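Local atomic coordinates of acyl-CoA dehydrogenase domain protein Tcur3483 (Thermomonospora curvata, PDB entry 6WY9), a protein that binds a flavin adenine dinucleotide cofactor and probably oxidises the CH-CH group of its substrates, as acyl-CoA dehydrogenases do. Residues T147-G152 with S174-S179; A156-R161 with W188-T193; S216-Q221 with V228-Y233. One frame throughout, in Å; residues are numbered along the deposited sequence.

Contact 1. Residues T147-G152 with S174-S179; sequences TEPGAG and SKIFTS. With FDA (dihydroflavine-adenine dinucleotide), chain C.
Thr147, Glu148 and Pro149, in the loop after strand 142-145, pack against Ser174, Lys175 and Ile176 at the end of strand 168-176, a mixed polar and apolar contact beside the flavin. Ile176 N donates to Thr147 O over 2.8 Å. Ile176 CG2 lies 3.4 Å from Glu148 C and also meets Pro149 CD; a beta-branched residue suits the place, since one branch fills this corner while CG1 lies over the Phe177 ring. Lys175 starts with CG beside its backbone N and bends at chi2 (-76°), then extends past Glu148 CG, crossing that side chain, to a salt bridge, NZ to Glu148 OE2 at 2.9 Å. The nitrogen comes from the anti side, 32° out of the carboxylate plane. It also donates to Ala190 O and Tyr146 O, while Glu148 reaches Thr160 OG1 and Thr159 N, so both buried charges have several mates. A methionine in place of Lys175 would probably leave the Glu148 carboxylate without its counter-charge and the Ala190 and Tyr146 carbonyls without a shared donor. Glu148 to Ala151 forms a type I turn that leads to Gly152, where a side chain would collide with the cofactor phosphate. Thr147 meets the flavin with both its backbone N and its hydroxyl: N donates to FDA O2 (2.7 Å), and OG1 accepts from FDA N1 (2.8 Å). With Ser179 N donating to FDA O4 (3.2 Å), the two segments hold the pyrimidine side of the reduced isoalloxazine, as expected of the flavin site in the middle beta domain of acyl-CoA dehydrogenases.

Contact 2. Residues A156-R161 with W188-T193; sequences ASLTTR and WLACRT
Arg192 reaches the loop 156-161 by a folded path: CG lies anti to the backbone N (chi1 175°), and bends at chi2 (83°) and chi3 (39°) bring the edge of the guanidinium to the carbonyls of Ala156 and Leu158. Leu158 O is gripped side-on by two nitrogens, Arg192 NH1 at 2.8 Å and Arg192 NE at 3.2 Å. The NH1 bond is the straighter one and lies on a lone pair, whereas NE sits nearly in line with the C=O. Arg192 NH1 makes a second bond, to Ala156 O at 2.9 Å, from above that carbonyl's plane. All these oxygens lie close to the guanidinium plane, so the group is fixed in rotation; NH2 turns to Lys199 O. Arginine suits the site because its flat, divergent N-H groups can serve several carbonyls at once.

The backbone adds a straight bond from Arg192 N to Thr160 O (2.6 Å), beside the single bridge of Arg161 with Arg192. Leu158 spreads its methyls over the strand: CD1 rests 3.5 Å from Arg192 N, and CD2 meets Ala190 CB at 3.8 Å, where a small residue leaves room for leucine. The hydroxyl of Thr160 is engaged by Glu148.

Since the arginine's partners in the loop are carbonyl oxygens, the polar part of the contact depends on the loop's backbone rather than on its side-chain polar groups, and the positive charge is probably spread over several C=O dipoles.

Contact 3. Residues S216-Q221 with V228-Y233; sequences SWSPIQ and VTATYY
Ser216, Ser218 and Ile220 pair with Tyr232, Ala230 and Val228 through six backbone hydrogen bonds, the ladder of an antiparallel hairpin whose first strand is outermost in its sheet within this chain. Ile220 makes the apolar part of the contact and buries more surface against the partner strand than any other residue of the pair. There Ile220 N donates to Val228 O (2.8 Å), and Val228 N returns a bond to Ile220 O. Ile220 CB lies 4.0 Å from Val228 CG2, and its chain runs on so that CD1 reaches Thr229 O at 3.7 Å and passes near Ala230 CB, a residue small enough to let it by. Across the partner strand Ile220 also packs on Ile176, which makes a branched apolar residue apt here.

While Val228 to Thr231 are buried, Ser216, Trp217 and Tyr232 are exposed to solvent, and their contacts are polar and aromatic. The Tyr232 ring lies alongside the two serines: Ser218 OG is at its edge, in the ring plane, 3.7 Å from CE2, and Ser216 OG comes within 3.5 Å of Tyr232 CB. On the reverse face, Trp217 has CG between the backbone N and carbonyl carbon (chi1 63°), which sends its exposed indole diagonally along the partner strand until CE3 meets Thr229 CG2 at 3.7 Å. Pro219 fits a non-hydrogen-bonded pair, where its missing N-H costs the ladder nothing. Thr229 OG1 bonds Thr178 O, and Thr231 OG1 is shared between Thr178 OG1 and Tyr233 OH.

Cohesion therefore rests chiefly on main-chain bonds, with Ile220, Val228 and Ala230 adding apolar contact; small hydroxyls and aromatic rings add van der Waals contact, which is consistent with their exposure to solvent.

Overall arrangement
Following the chain, residues 147-152 and then 156-161 come from one long loop after strand 142-145; each finds its partner later, so contact 1 (closing at 174-179) and contact 2 (closing at 188-193) cross rather than nest. Contact 3 follows in series as a local hairpin. Contacts 1 and 2 meet directly through the Glu148-Lys175 pair, which reaches both segments of contact 2 and ties the loop to both sheets of the middle domain. Contacts 1 and 3 share the antiparallel sheet, where strands 168-176 and 227-239 are neighbours. Contacts 2 and 3, about 17 Å apart between centres, touch where Leu189 packs on Tyr233.

Contact 1. Residues T147-G152 with S174-S179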
loop_
_atom_site.group_PDB
_atom_site.type_symbol
_atom_site.label_atom_id
_atom_site.label_comp_id
_atom_site.label_asym_id
_atom_site.label_seq_id
_atom_site.Cartn_x
_atom_site.Cartn_y
_atom_site.Cartn_z
ATOM N N THR A 147 -7.691 -6.220 -30.171
ATOM C CA THR A 147 -6.310 -6.441 -29.784
ATOM C C THR A 147 -5.581 -7.283 -30.808
ATOM O O THR A 147 -6.119 -8.265 -31.325
ATOM C CB THR A 147 -6.292 -7.131 -28.408
ATOM O OG1 THR A 147 -7.016 -6.317 -27.480
ATOM C CG2 THR A 147 -4.847 -7.362 -27.887
ATOM N N GLU A 148 -4.343 -6.899 -31.103
ATOM C CA GLU A 148 -3.442 -7.646 -31.965
ATOM C C GLU A 148 -2.165 -7.956 -31.196
ATOM O O GLU A 148 -1.831 -7.258 -30.233
ATOM C CB GLU A 148 -3.086 -6.845 -33.228
ATOM C CG GLU A 148 -4.336 -6.328 -33.922
ATOM C CD GLU A 148 -4.062 -5.585 -35.241
ATOM O OE1 GLU A 148 -2.905 -5.104 -35.469
ATOM O OE2 GLU A 148 -5.037 -5.479 -36.050
ATOM N N PRO A 149 -1.405 -8.954 -31.624
ATOM C CA PRO A 149 -0.062 -9.130 -31.040
ATOM C C PRO A 149 0.756 -7.837 -31.000
ATOM O O PRO A 149 1.445 -7.610 -30.002
ATOM C CB PRO A 149 0.587 -10.194 -31.958
ATOM C CG PRO A 149 -0.598 -10.987 -32.485
ATOM C CD PRO A 149 -1.729 -9.970 -32.653
ATOM N N GLY A 150 0.746 -7.007 -32.064
ATOM C CA GLY A 150 1.486 -5.759 -32.086
ATOM C C GLY A 150 0.736 -4.526 -31.597
ATOM O O GLY A 150 1.252 -3.401 -31.652
ATOM N N ALA A 151 -0.485 -4.676 -31.101
ATOM C CA ALA A 151 -1.276 -3.476 -30.801
ATOM C C ALA A 151 -2.232 -3.845 -29.672
ATOM O O ALA A 151 -3.351 -4.324 -29.908
ATOM C CB ALA A 151 -2.015 -2.957 -32.036
ATOM N N GLY A 152 -1.765 -3.645 -28.449
ATOM C CA GLY A 152 -2.566 -4.002 -27.286
ATOM C C GLY A 152 -2.990 -2.737 -26.576
ATOM O O GLY A 152 -4.046 -2.172 -26.876
ATOM N N SER A 174 -5.005 -10.334 -38.181
ATOM C CA SER A 174 -5.341 -11.252 -37.100
ATOM C C SER A 174 -5.581 -10.443 -35.836
ATOM O O SER A 174 -5.143 -9.296 -35.727
ATOM C CB SER A 174 -4.215 -12.250 -36.866
ATOM O OG SER A 174 -3.192 -11.559 -36.185
ATOM N N LYS A 175 -6.269 -11.063 -34.867
ATOM C CA LYS A 175 -6.500 -10.476 -33.556
ATOM C C LYS A 175 -6.190 -11.528 -32.490
ATOM O O LYS A 175 -6.114 -12.722 -32.772
ATOM C CB LYS A 175 -7.947 -9.967 -33.390
ATOM C CG LYS A 175 -8.374 -8.903 -34.432
ATOM C CD LYS A 175 -7.776 -7.516 -34.120
ATOM C CE LYS A 175 -8.076 -6.516 -35.265
ATOM N NZ LYS A 175 -7.687 -5.094 -34.904
ATOM N N ILE A 176 -6.027 -11.088 -31.258
ATOM C CA ILE A 176 -5.622 -12.004 -30.203
ATOM C C ILE A 176 -6.465 -11.716 -28.972
ATOM O O ILE A 176 -6.867 -10.576 -28.715
ATOM C CB ILE A 176 -4.087 -11.899 -29.920
ATOM C CG1 ILE A 176 -3.654 -12.906 -28.837
ATOM C CG2 ILE A 176 -3.731 -10.484 -29.496
ATOM C CD1 ILE A 176 -2.192 -13.394 -28.943
ATOM N N PHE A 177 -6.764 -12.767 -28.209
ATOM C CA PHE A 177 -7.644 -12.660 -27.043
ATOM C C PHE A 177 -9.068 -12.225 -27.435
ATOM O O PHE A 177 -9.751 -11.499 -26.697
ATOM C CB PHE A 177 -7.084 -11.720 -25.948
ATOM C CG PHE A 177 -5.647 -11.962 -25.610
ATOM C CD1 PHE A 177 -5.239 -13.165 -25.055
ATOM C CD2 PHE A 177 -4.685 -10.985 -25.870
ATOM C CE1 PHE A 177 -3.873 -13.408 -24.785
ATOM C CE2 PHE A 177 -3.315 -11.208 -25.578
ATOM C CZ PHE A 177 -2.918 -12.429 -25.034
ATOM N N THR A 178 -9.548 -12.719 -28.567
ATOM C CA THR A 178 -10.909 -12.437 -29.030
ATOM C C THR A 178 -11.872 -13.325 -28.259
ATOM O O THR A 178 -12.270 -14.382 -28.746
ATOM C CB THR A 178 -11.038 -12.710 -30.528
ATOM O OG1 THR A 178 -9.910 -12.167 -31.241
ATOM C CG2 THR A 178 -12.316 -12.097 -31.061
ATOM N N SER A 179 -12.313 -12.868 -27.078
ATOM C CA SER A 179 -13.209 -13.679 -26.257
ATOM C C SER A 179 -14.512 -13.938 -26.979
ATOM O O SER A 179 -15.132 -13.011 -27.516
ATOM C CB SER A 179 -13.555 -13.014 -24.915
ATOM O OG SER A 179 -12.415 -12.494 -24.307
HETATM P PA FDA C . 0.611 -4.680 -23.448
HETATM O O1A FDA C . 1.839 -5.446 -23.826
HETATM O O2A FDA C . 0.130 -3.526 -24.342
HETATM O O5B FDA C . 0.923 -3.903 -21.976
HETATM C C5B FDA C . 1.293 -4.886 -21.047
HETATM C C4B FDA C . 1.477 -4.168 -19.697
HETATM O O4B FDA C . 2.421 -3.026 -19.972
HETATM C C3B FDA C . 0.219 -3.432 -19.228
HETATM O O3B FDA C . -0.593 -4.225 -18.444
HETATM C C2B FDA C . 0.817 -2.351 -18.346
HETATM O O2B FDA C . 1.371 -2.856 -17.072
HETATM C C1B FDA C . 2.061 -1.867 -19.154
HETATM N N9A FDA C . 1.830 -0.684 -19.981
HETATM C C8A FDA C . 1.334 -0.609 -21.297
HETATM N N7A FDA C . 1.320 0.634 -21.762
HETATM C C5A FDA C . 1.812 1.406 -20.732
HETATM C C6A FDA C . 2.002 2.792 -20.627
HETATM N N6A FDA C . 1.708 3.625 -21.644
HETATM N N1A FDA C . 2.499 3.329 -19.492
HETATM C C2A FDA C . 2.768 2.425 -18.505
HETATM N N3A FDA C . 2.632 1.077 -18.452
HETATM C C4A FDA C . 2.153 0.599 -19.612
HETATM N N1 FDA C . -9.164 -7.862 -26.548
HETATM C C2 FDA C . -10.064 -7.792 -27.633
HETATM O O2 FDA C . -9.763 -7.140 -28.657
HETATM N N3 FDA C . -11.265 -8.473 -27.479
HETATM C C4 FDA C . -11.624 -9.223 -26.335
HETATM O O4 FDA C . -12.699 -9.809 -26.307
HETATM C C4X FDA C . -10.647 -9.244 -25.280
HETATM N N5 FDA C . -10.922 -9.964 -24.117
HETATM C C5X FDA C . -9.866 -10.391 -23.357
HETATM C C6 FDA C . -10.001 -11.404 -22.481
HETATM C C7 FDA C . -8.874 -11.829 -21.734
HETATM C C7M FDA C . -9.057 -12.904 -20.827
HETATM C C8 FDA C . -7.673 -11.236 -21.849
HETATM C C8M FDA C . -6.499 -11.670 -21.064
HETATM C C9 FDA C . -7.536 -10.172 -22.724
HETATM C C9A FDA C . -8.629 -9.766 -23.483
HETATM N N10 FDA C . -8.514 -8.687 -24.375
HETATM C C10 FDA C . -9.465 -8.605 -25.397
HETATM C "C1'" FDA C . -7.169 -8.086 -24.603
HETATM C "C2'" FDA C . -6.934 -6.831 -23.717
HETATM O "O2'" FDA C . -7.664 -5.791 -24.162
HETATM C "C3'" FDA C . -5.361 -6.583 -23.826
HETATM O "O3'" FDA C . -4.645 -7.595 -23.146
HETATM C "C4'" FDA C . -4.999 -5.197 -23.314
HETATM O "O4'" FDA C . -5.499 -4.279 -24.224
HETATM C "C5'" FDA C . -3.461 -5.137 -23.109
HETATM O "O5'" FDA C . -2.860 -5.318 -24.357
HETATM P P FDA C . -1.575 -6.321 -24.197
HETATM O O1P FDA C . -2.119 -7.536 -23.617
HETATM O O2P FDA C . -0.879 -6.359 -25.549
HETATM O O3P FDA C . -0.542 -5.698 -23.057
#

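Contact 2. Residues A156-R161 with W188-T193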
loop_
_atom_site.group_PDB
_atom_site.type_symbol
_atom_site.label_atom_id
_atom_site.label_comp_id
_atom_site.label_asym_id
_atom_site.label_seq_id
_atom_site.Cartn_x
_atom_site.Cartn_y
_atom_site.Cartn_z
ATOM N N ALA A 156 -4.478 2.024 -31.196
ATOM C CA ALA A 156 -4.514 2.856 -32.392
ATOM C C ALA A 156 -3.380 2.542 -33.371
ATOM O O ALA A 156 -3.392 3.067 -34.490
ATOM C CB ALA A 156 -4.500 4.348 -32.017
ATOM N N SER A 157 -2.437 1.669 -33.009
ATOM C CA SER A 157 -1.427 1.178 -33.940
ATOM C C SER A 157 -1.826 -0.105 -34.649
ATOM O O SER A 157 -0.957 -0.731 -35.252
ATOM C CB SER A 157 -0.108 0.910 -33.208
ATOM O OG SER A 157 0.563 2.128 -33.004
ATOM N N LEU A 158 -3.082 -0.546 -34.550
ATOM C CA LEU A 158 -3.457 -1.809 -35.172
ATOM C C LEU A 158 -3.202 -1.769 -36.687
ATOM O O LEU A 158 -3.251 -0.711 -37.325
ATOM C CB LEU A 158 -4.936 -2.114 -34.857
ATOM C CG LEU A 158 -5.905 -1.040 -35.378
ATOM C CD1 LEU A 158 -6.244 -1.217 -36.893
ATOM C CD2 LEU A 158 -7.168 -0.927 -34.471
ATOM N N THR A 159 -2.900 -2.939 -37.260
ATOM C CA THR A 159 -2.524 -3.061 -38.659
ATOM C C THR A 159 -3.405 -4.010 -39.450
ATOM O O THR A 159 -3.206 -4.120 -40.663
ATOM C CB THR A 159 -1.071 -3.555 -38.794
ATOM O OG1 THR A 159 -0.940 -4.805 -38.097
ATOM C CG2 THR A 159 -0.093 -2.535 -38.197
ATOM N N THR A 160 -4.331 -4.733 -38.810
ATOM C CA THR A 160 -5.292 -5.503 -39.594
ATOM C C THR A 160 -5.909 -4.557 -40.616
ATOM O O THR A 160 -6.412 -3.489 -40.261
ATOM C CB THR A 160 -6.379 -6.128 -38.698
ATOM O OG1 THR A 160 -5.811 -7.143 -37.858
ATOM C CG2 THR A 160 -7.509 -6.758 -39.561
ATOM N N ARG A 161 -5.844 -4.920 -41.882
ATOM C CA ARG A 161 -6.183 -3.988 -42.941
ATOM C C ARG A 161 -7.451 -4.432 -43.651
ATOM O O ARG A 161 -7.727 -5.627 -43.789
ATOM C CB ARG A 161 -5.048 -3.850 -43.963
ATOM C CG ARG A 161 -4.952 -5.014 -44.911
ATOM C CD ARG A 161 -4.002 -4.735 -46.083
ATOM N NE ARG A 161 -4.068 -5.778 -47.113
ATOM C CZ ARG A 161 -3.095 -6.650 -47.378
ATOM N NH1 ARG A 161 -1.959 -6.615 -46.697
ATOM N NH2 ARG A 161 -3.253 -7.557 -48.331
ATOM N N TRP A 188 -16.968 -7.783 -34.101
ATOM C CA TRP A 188 -16.922 -6.326 -34.170
ATOM C C TRP A 188 -15.453 -5.971 -34.368
ATOM O O TRP A 188 -14.683 -5.948 -33.413
ATOM C CB TRP A 188 -17.501 -5.759 -32.890
ATOM C CG TRP A 188 -17.399 -4.327 -32.615
ATOM C CD1 TRP A 188 -16.387 -3.691 -31.962
ATOM C CD2 TRP A 188 -18.417 -3.339 -32.854
ATOM N NE1 TRP A 188 -16.703 -2.354 -31.792
ATOM C CE2 TRP A 188 -17.938 -2.114 -32.344
ATOM C CE3 TRP A 188 -19.676 -3.374 -33.464
ATOM C CZ2 TRP A 188 -18.666 -0.928 -32.436
ATOM C CZ3 TRP A 188 -20.403 -2.200 -33.549
ATOM C CH2 TRP A 188 -19.895 -0.993 -33.040
ATOM N N LEU A 189 -15.049 -5.729 -35.622
ATOM C CA LEU A 189 -13.636 -5.782 -35.996
ATOM C C LEU A 189 -13.083 -4.391 -36.298
ATOM O O LEU A 189 -13.570 -3.703 -37.208
ATOM C CB LEU A 189 -13.419 -6.707 -37.190
ATOM C CG LEU A 189 -11.954 -6.973 -37.541
ATOM C CD1 LEU A 189 -11.296 -7.855 -36.471
ATOM C CD2 LEU A 189 -11.874 -7.614 -38.922
ATOM N N ALA A 190 -12.029 -4.007 -35.556
ATOM C CA ALA A 190 -11.314 -2.756 -35.775
ATOM C C ALA A 190 -10.224 -2.982 -36.816
ATOM O O ALA A 190 -9.337 -3.809 -36.603
ATOM C CB ALA A 190 -10.721 -2.244 -34.466
ATOM N N CYS A 191 -10.304 -2.259 -37.949
ATOM C CA CYS A 191 -9.406 -2.427 -39.090
ATOM C C CYS A 191 -8.806 -1.090 -39.506
ATOM O O CYS A 191 -9.439 -0.036 -39.382
ATOM C CB CYS A 191 -10.123 -2.999 -40.347
ATOM S SG CYS A 191 -11.089 -4.507 -40.172
ATOM N N ARG A 192 -7.600 -1.161 -40.067
ATOM C CA ARG A 192 -6.951 -0.027 -40.739
ATOM C C ARG A 192 -7.503 0.126 -42.156
ATOM O O ARG A 192 -7.253 -0.713 -43.029
ATOM C CB ARG A 192 -5.439 -0.229 -40.777
ATOM C CG ARG A 192 -4.653 0.849 -41.572
ATOM C CD ARG A 192 -4.386 2.080 -40.719
ATOM N NE ARG A 192 -4.066 1.683 -39.352
ATOM C CZ ARG A 192 -4.183 2.455 -38.272
ATOM N NH1 ARG A 192 -3.911 1.950 -37.076
ATOM N NH2 ARG A 192 -4.593 3.719 -38.368
ATOM N N THR A 193 -8.250 1.204 -42.397
ATOM C CA THR A 193 -8.792 1.478 -43.726
ATOM C C THR A 193 -8.027 2.567 -44.485
ATOM O O THR A 193 -8.150 2.667 -45.720
ATOM C CB THR A 193 -10.288 1.854 -43.609
ATOM O OG1 THR A 193 -10.492 2.777 -42.526
ATOM C CG2 THR A 193 -11.140 0.610 -43.313
#

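Contact 3. Residues S216-Q221 with V228-Y233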
loop_
_atom_site.group_PDB
_atom_site.type_symbol
_atom_site.label_atom_id
_atom_site.label_comp_id
_atom_site.label_asym_id
_atom_site.label_seq_id
_atom_site.Cartn_x
_atom_site.Cartn_y
_atom_site.Cartn_z
ATOM N N SER A 216 -10.962 -17.761 -39.304
ATOM C CA SER A 216 -10.616 -18.935 -38.514
ATOM C C SER A 216 -10.192 -18.468 -37.127
ATOM O O SER A 216 -9.876 -17.292 -36.925
ATOM C CB SER A 216 -9.511 -19.753 -39.204
ATOM O OG SER A 216 -8.229 -19.175 -38.991
ATOM N N TRP A 217 -10.210 -19.386 -36.152
ATOM C CA TRP A 217 -9.821 -19.065 -34.778
ATOM C C TRP A 217 -9.114 -20.264 -34.161
ATOM O O TRP A 217 -9.302 -21.401 -34.606
ATOM C CB TRP A 217 -11.037 -18.690 -33.913
ATOM C CG TRP A 217 -12.010 -19.848 -33.775
ATOM C CD1 TRP A 217 -13.064 -20.150 -34.602
ATOM C CD2 TRP A 217 -11.993 -20.872 -32.758
ATOM N NE1 TRP A 217 -13.703 -21.290 -34.153
ATOM C CE2 TRP A 217 -13.066 -21.745 -33.023
ATOM C CE3 TRP A 217 -11.162 -21.134 -31.654
ATOM C CZ2 TRP A 217 -13.329 -22.857 -32.238
ATOM C CZ3 TRP A 217 -11.434 -22.230 -30.870
ATOM C CH2 TRP A 217 -12.511 -23.075 -31.157
ATOM N N SER A 218 -8.333 -20.009 -33.104
ATOM C CA SER A 218 -7.672 -21.068 -32.336
ATOM C C SER A 218 -7.719 -20.742 -30.852
ATOM O O SER A 218 -7.676 -19.568 -30.459
ATOM C CB SER A 218 -6.209 -21.290 -32.773
ATOM O OG SER A 218 -5.461 -20.097 -32.619
ATOM N N PRO A 219 -7.814 -21.761 -29.997
ATOM C CA PRO A 219 -8.060 -21.513 -28.579
ATOM C C PRO A 219 -6.817 -21.040 -27.847
ATOM O O PRO A 219 -5.692 -21.385 -28.204
ATOM C CB PRO A 219 -8.515 -22.885 -28.062
ATOM C CG PRO A 219 -7.852 -23.875 -28.976
ATOM C CD PRO A 219 -7.843 -23.205 -30.332
ATOM N N ILE A 220 -7.046 -20.244 -26.795
ATOM C CA ILE A 220 -6.037 -19.834 -25.815
ATOM C C ILE A 220 -6.627 -20.073 -24.421
ATOM O O ILE A 220 -7.639 -19.458 -24.069
ATOM C CB ILE A 220 -5.656 -18.342 -25.959
ATOM C CG1 ILE A 220 -5.055 -17.998 -27.344
ATOM C CG2 ILE A 220 -4.713 -17.938 -24.842
ATOM C CD1 ILE A 220 -4.894 -16.453 -27.522
ATOM N N GLN A 221 -5.996 -20.937 -23.621
ATOM C CA GLN A 221 -6.475 -21.222 -22.266
ATOM C C GLN A 221 -5.819 -20.274 -21.280
ATOM O O GLN A 221 -4.597 -20.076 -21.328
ATOM C CB GLN A 221 -6.168 -22.667 -21.852
ATOM C CG GLN A 221 -6.798 -23.053 -20.530
ATOM C CD GLN A 221 -7.548 -24.378 -20.598
ATOM O OE1 GLN A 221 -7.071 -25.358 -21.188
ATOM N NE2 GLN A 221 -8.733 -24.418 -19.988
ATOM N N VAL A 228 -10.161 -18.146 -24.388
ATOM C CA VAL A 228 -10.403 -17.104 -25.389
ATOM C C VAL A 228 -9.752 -17.597 -26.683
ATOM O O VAL A 228 -9.494 -18.797 -26.810
ATOM C CB VAL A 228 -9.903 -15.728 -24.897
ATOM C CG1 VAL A 228 -10.686 -15.313 -23.615
ATOM C CG2 VAL A 228 -8.401 -15.755 -24.603
ATOM N N THR A 229 -9.502 -16.726 -27.668
ATOM C CA THR A 229 -9.019 -17.194 -28.967
ATOM C C THR A 229 -8.034 -16.203 -29.565
ATOM O O THR A 229 -7.900 -15.061 -29.117
ATOM C CB THR A 229 -10.157 -17.401 -29.991
ATOM O OG1 THR A 229 -10.665 -16.119 -30.400
ATOM C CG2 THR A 229 -11.301 -18.220 -29.387
ATOM N N ALA A 230 -7.320 -16.676 -30.573
ATOM C CA ALA A 230 -6.778 -15.815 -31.608
ATOM C C ALA A 230 -7.705 -15.974 -32.810
ATOM O O ALA A 230 -8.258 -17.049 -33.027
ATOM C CB ALA A 230 -5.334 -16.198 -31.972
ATOM N N THR A 231 -7.923 -14.901 -33.558
ATOM C CA THR A 231 -8.723 -15.003 -34.762
ATOM C C THR A 231 -7.880 -14.537 -35.931
ATOM O O THR A 231 -6.975 -13.711 -35.766
ATOM C CB THR A 231 -10.038 -14.200 -34.655
ATOM O OG1 THR A 231 -9.771 -12.856 -34.207
ATOM C CG2 THR A 231 -11.019 -14.905 -33.665
ATOM N N TYR A 232 -8.149 -15.121 -37.097
ATOM C CA TYR A 232 -7.380 -14.900 -38.318
ATOM C C TYR A 232 -8.318 -14.534 -39.457
ATOM O O TYR A 232 -9.397 -15.119 -39.586
ATOM C CB TYR A 232 -6.550 -16.157 -38.700
ATOM C CG TYR A 232 -5.665 -16.580 -37.554
ATOM C CD1 TYR A 232 -4.423 -15.989 -37.360
ATOM C CD2 TYR A 232 -6.094 -17.528 -36.628
ATOM C CE1 TYR A 232 -3.622 -16.341 -36.291
ATOM C CE2 TYR A 232 -5.284 -17.895 -35.543
ATOM C CZ TYR A 232 -4.055 -17.295 -35.387
ATOM O OH TYR A 232 -3.236 -17.629 -34.327
ATOM N N TYR A 233 -7.884 -13.571 -40.289
ATOM C CA TYR A 233 -8.668 -13.036 -41.408
ATOM C C TYR A 233 -7.764 -13.036 -42.630
ATOM O O TYR A 233 -6.824 -12.234 -42.722
ATOM C CB TYR A 233 -9.204 -11.629 -41.110
ATOM C CG TYR A 233 -9.816 -11.557 -39.729
ATOM C CD1 TYR A 233 -9.019 -11.380 -38.614
ATOM C CD2 TYR A 233 -11.190 -11.714 -39.545
ATOM C CE1 TYR A 233 -9.580 -11.338 -37.317
ATOM C CE2 TYR A 233 -11.744 -11.684 -38.306
ATOM C CZ TYR A 233 -10.940 -11.496 -37.185
ATOM O OH TYR A 233 -11.490 -11.487 -35.945
#